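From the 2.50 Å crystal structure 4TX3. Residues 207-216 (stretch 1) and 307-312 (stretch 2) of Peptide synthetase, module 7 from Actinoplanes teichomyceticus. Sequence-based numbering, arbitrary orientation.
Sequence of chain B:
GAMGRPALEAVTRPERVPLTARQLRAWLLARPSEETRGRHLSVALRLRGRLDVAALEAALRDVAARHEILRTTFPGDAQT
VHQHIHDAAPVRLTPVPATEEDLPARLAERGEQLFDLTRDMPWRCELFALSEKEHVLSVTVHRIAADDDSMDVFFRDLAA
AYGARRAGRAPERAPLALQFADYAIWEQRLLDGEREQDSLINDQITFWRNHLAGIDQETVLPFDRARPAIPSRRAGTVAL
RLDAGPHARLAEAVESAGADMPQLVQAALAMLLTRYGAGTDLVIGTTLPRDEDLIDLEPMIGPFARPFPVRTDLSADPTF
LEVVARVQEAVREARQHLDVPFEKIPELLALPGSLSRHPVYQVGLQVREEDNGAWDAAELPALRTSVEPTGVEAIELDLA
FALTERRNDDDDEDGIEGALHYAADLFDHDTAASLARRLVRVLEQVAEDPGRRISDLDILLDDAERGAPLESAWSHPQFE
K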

# COMPACT_ATOMS: atom_id res chain seq x y z
N PHE B 207 -1.25 1.97 34.69
CA PHE B 207 -0.29 1.05 34.09
C PHE B 207 1.11 1.65 33.95
O PHE B 207 2.09 1.02 34.34
N TRP B 208 1.21 2.84 33.39
CA TRP B 208 2.53 3.38 33.08
C TRP B 208 3.26 3.87 34.32
O TRP B 208 4.48 3.71 34.41
N ARG B 209 2.53 4.48 35.25
CA ARG B 209 3.15 4.93 36.50
C ARG B 209 3.74 3.73 37.21
O ARG B 209 4.81 3.82 37.81
N ASN B 210 3.04 2.60 37.11
CA ASN B 210 3.47 1.35 37.72
C ASN B 210 4.62 0.70 36.95
O ASN B 210 5.66 0.37 37.53
N HIS B 211 4.45 0.53 35.64
CA HIS B 211 5.48 -0.06 34.79
C HIS B 211 6.79 0.75 34.89
O HIS B 211 7.86 0.16 34.99
N LEU B 212 6.71 2.08 34.88
CA LEU B 212 7.91 2.92 34.80
C LEU B 212 8.34 3.52 36.14
O LEU B 212 9.22 4.37 36.19
N ALA B 213 7.72 3.07 37.23
CA ALA B 213 8.07 3.54 38.57
C ALA B 213 9.54 3.33 38.93
O ALA B 213 10.01 2.20 39.01
N GLY B 214 10.27 4.43 39.12
CA GLY B 214 11.64 4.37 39.60
C GLY B 214 12.76 4.19 38.59
O GLY B 214 13.84 3.71 38.94
N ILE B 215 12.53 4.55 37.33
CA ILE B 215 13.59 4.45 36.33
C ILE B 215 14.56 5.60 36.50
O ILE B 215 14.16 6.68 36.92
N ASP B 216 15.83 5.38 36.18
CA ASP B 216 16.81 6.47 36.23
C ASP B 216 16.46 7.55 35.21
O ASP B 216 15.66 7.31 34.31
N PRO B 307 5.71 7.33 20.15
CA PRO B 307 6.76 6.73 20.98
C PRO B 307 6.17 5.69 21.92
O PRO B 307 5.02 5.81 22.34
N PHE B 308 6.96 4.67 22.21
CA PHE B 308 6.51 3.48 22.91
C PHE B 308 7.72 2.88 23.65
O PHE B 308 8.56 2.20 23.05
N PRO B 309 7.82 3.17 24.96
CA PRO B 309 8.94 2.76 25.81
C PRO B 309 8.67 1.42 26.47
O PRO B 309 7.58 1.23 27.00
N VAL B 310 9.63 0.52 26.43
CA VAL B 310 9.48 -0.77 27.10
C VAL B 310 10.63 -0.97 28.07
O VAL B 310 11.80 -0.86 27.71
N ARG B 311 10.26 -1.23 29.32
CA ARG B 311 11.25 -1.40 30.36
C ARG B 311 11.60 -2.87 30.45
O ARG B 311 10.72 -3.73 30.44
N THR B 312 12.89 -3.16 30.53
CA THR B 312 13.29 -4.56 30.58
C THR B 312 14.20 -4.77 31.77
O THR B 312 15.05 -3.94 32.06

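The contact is organised around Arg311. This strand residue points its CA-to-CB bond toward the other stretch and has the largest area covered there. Its chi1, chi2 and chi3 are all t, so the side chain is fully extended and carries the guanidinium to the end of helix 207-211.

NH1 makes two hydrogen bonds there. Arg311 NH1 donates to His211 O at 3.0 Å and to Ala213 O at 2.9 Å, with N-H...O angles of 155° and 171°. Both carbonyls lie at the edge of the guanidinium, near its plane, where its N-H groups point. Two hydrogens on NH1 are thus matched by two backbone acceptors. The helix is running out here, and the His211 and Ala213 carbonyls are bound by a side chain from the strand. Arg311 NE and NH2 are hydrogen-bonded elsewhere in the structure, so all three guanidinium nitrogens are satisfied. Gly214 O is 3.9 Å from Arg311 NH2, a contact without a hydrogen bond.

The backbone of Arg311 is also used. Arg311 N donates to His211 NE2 at 3.2 Å, with an angle of 157°. NE2 is the acceptor in this bond. His211 has chi1 t and chi2 79°. Its CA-to-CB bond points sideways, but the ring end comes nearer the strand and meets it edge-on. His211 NE2 also lies 3.4 Å from Arg311 CB. His211 and Arg311 are therefore linked twice, each side chain bonding to the other's backbone.

Ile215 covers one face of the guanidinium, with its CG2 3.4 Å from Arg311 CZ. Its chi1 is p and chi2 is t. Its CA-to-CB bond points toward the strand, while the end of the side chain leads away. Ile215 closes a type II turn that starts at Leu212. Gly214 sits in that turn at phi 86°, where a CB would be jammed against the carbonyl O of the preceding residue.

The rest of the contact is mainly apolar. Trp208, chi1 m, is buried and reaches the strand with its ring edge. Its CZ3 is 3.9 Å from Pro309 CG, and its CH2 is 4.1 Å from Phe308 CE1. Pro309 O lies 3.4 Å from Trp208 CZ3, near the plane of the ring. Trp208 NE1 is satisfied elsewhere in the structure. Leu212, chi1 m and chi2 t, adds CD1 at 4.4 Å from Pro309 CG and CD2 at 4.2 Å from Arg311 CB. Val310 and Thr312 point away.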

# COMPACT_ATOMS: atom_id res chain seq x y z
CB PHE B 207 -0.74 0.58 32.71
CG PHE B 207 0.32 -0.23 32.02
CD1 PHE B 207 0.49 -1.56 32.32
CD2 PHE B 207 1.19 0.37 31.11
CE1 PHE B 207 1.49 -2.29 31.73
CE2 PHE B 207 2.19 -0.36 30.51
CZ PHE B 207 2.34 -1.69 30.82
CB TRP B 208 2.43 4.50 32.03
CG TRP B 208 2.17 3.94 30.67
CD1 TRP B 208 1.00 4.00 29.97
CD2 TRP B 208 3.08 3.20 29.86
NE1 TRP B 208 1.13 3.34 28.77
CE2 TRP B 208 2.40 2.85 28.67
CE3 TRP B 208 4.41 2.80 30.01
CZ2 TRP B 208 3.00 2.12 27.65
CZ3 TRP B 208 5.01 2.07 28.99
CH2 TRP B 208 4.30 1.74 27.83
CB ARG B 209 2.15 5.65 37.41
CG ARG B 209 1.72 7.04 36.95
CD ARG B 209 0.57 7.57 37.80
NE ARG B 209 0.88 7.48 39.23
CZ ARG B 209 1.43 8.47 39.94
NH1 ARG B 209 1.70 9.64 39.36
NH2 ARG B 209 1.70 8.29 41.22
CB ASN B 210 2.29 0.37 37.82
CG ASN B 210 1.29 0.75 38.93
OD1 ASN B 210 1.62 1.50 39.85
ND2 ASN B 210 0.07 0.21 38.85
CB HIS B 211 4.99 -0.14 33.34
CG HIS B 211 5.95 -0.76 32.38
ND1 HIS B 211 6.13 -2.13 32.28
CD2 HIS B 211 6.78 -0.21 31.45
CE1 HIS B 211 7.03 -2.39 31.35
NE2 HIS B 211 7.44 -1.25 30.83
CB LEU B 212 7.70 4.05 33.79
CG LEU B 212 7.61 3.64 32.32
CD1 LEU B 212 7.42 4.87 31.41
CD2 LEU B 212 8.83 2.84 31.89
CB ALA B 213 7.20 2.84 39.59
CB ILE B 215 13.03 4.47 34.90
CG1 ILE B 215 12.23 5.75 34.68
CG2 ILE B 215 12.17 3.24 34.66
CD1 ILE B 215 11.65 5.88 33.32
CB ASP B 216 18.20 5.93 35.98
CG ASP B 216 18.54 4.77 36.88
OD1 ASP B 216 18.34 4.90 38.11
OD2 ASP B 216 18.99 3.73 36.35
CB PRO B 307 7.33 7.91 21.76
CG PRO B 307 6.97 9.11 20.94
CD PRO B 307 5.63 8.78 20.33
CB PHE B 308 5.90 2.48 21.91
CG PHE B 308 5.56 1.14 22.51
CD1 PHE B 308 4.73 1.05 23.62
CD2 PHE B 308 6.07 -0.03 21.95
CE1 PHE B 308 4.41 -0.19 24.18
CE2 PHE B 308 5.76 -1.28 22.50
CZ PHE B 308 4.93 -1.35 23.63
CB PRO B 309 9.00 3.87 26.85
CG PRO B 309 7.56 4.25 27.01
CD PRO B 309 6.94 4.12 25.65
CB VAL B 310 9.39 -1.93 26.09
CG1 VAL B 310 9.43 -3.27 26.83
CG2 VAL B 310 8.09 -1.80 25.28
CB ARG B 311 10.71 -0.88 31.69
CG ARG B 311 11.69 -0.92 32.83
CD ARG B 311 10.98 -0.52 34.11
NE ARG B 311 11.91 -0.34 35.21
CZ ARG B 311 11.60 0.29 36.34
NH1 ARG B 311 10.39 0.79 36.50
NH2 ARG B 311 12.51 0.43 37.29
CB THR B 312 13.99 -4.98 29.26
OG1 THR B 312 13.03 -4.91 28.19
CG2 THR B 312 14.50 -6.40 29.35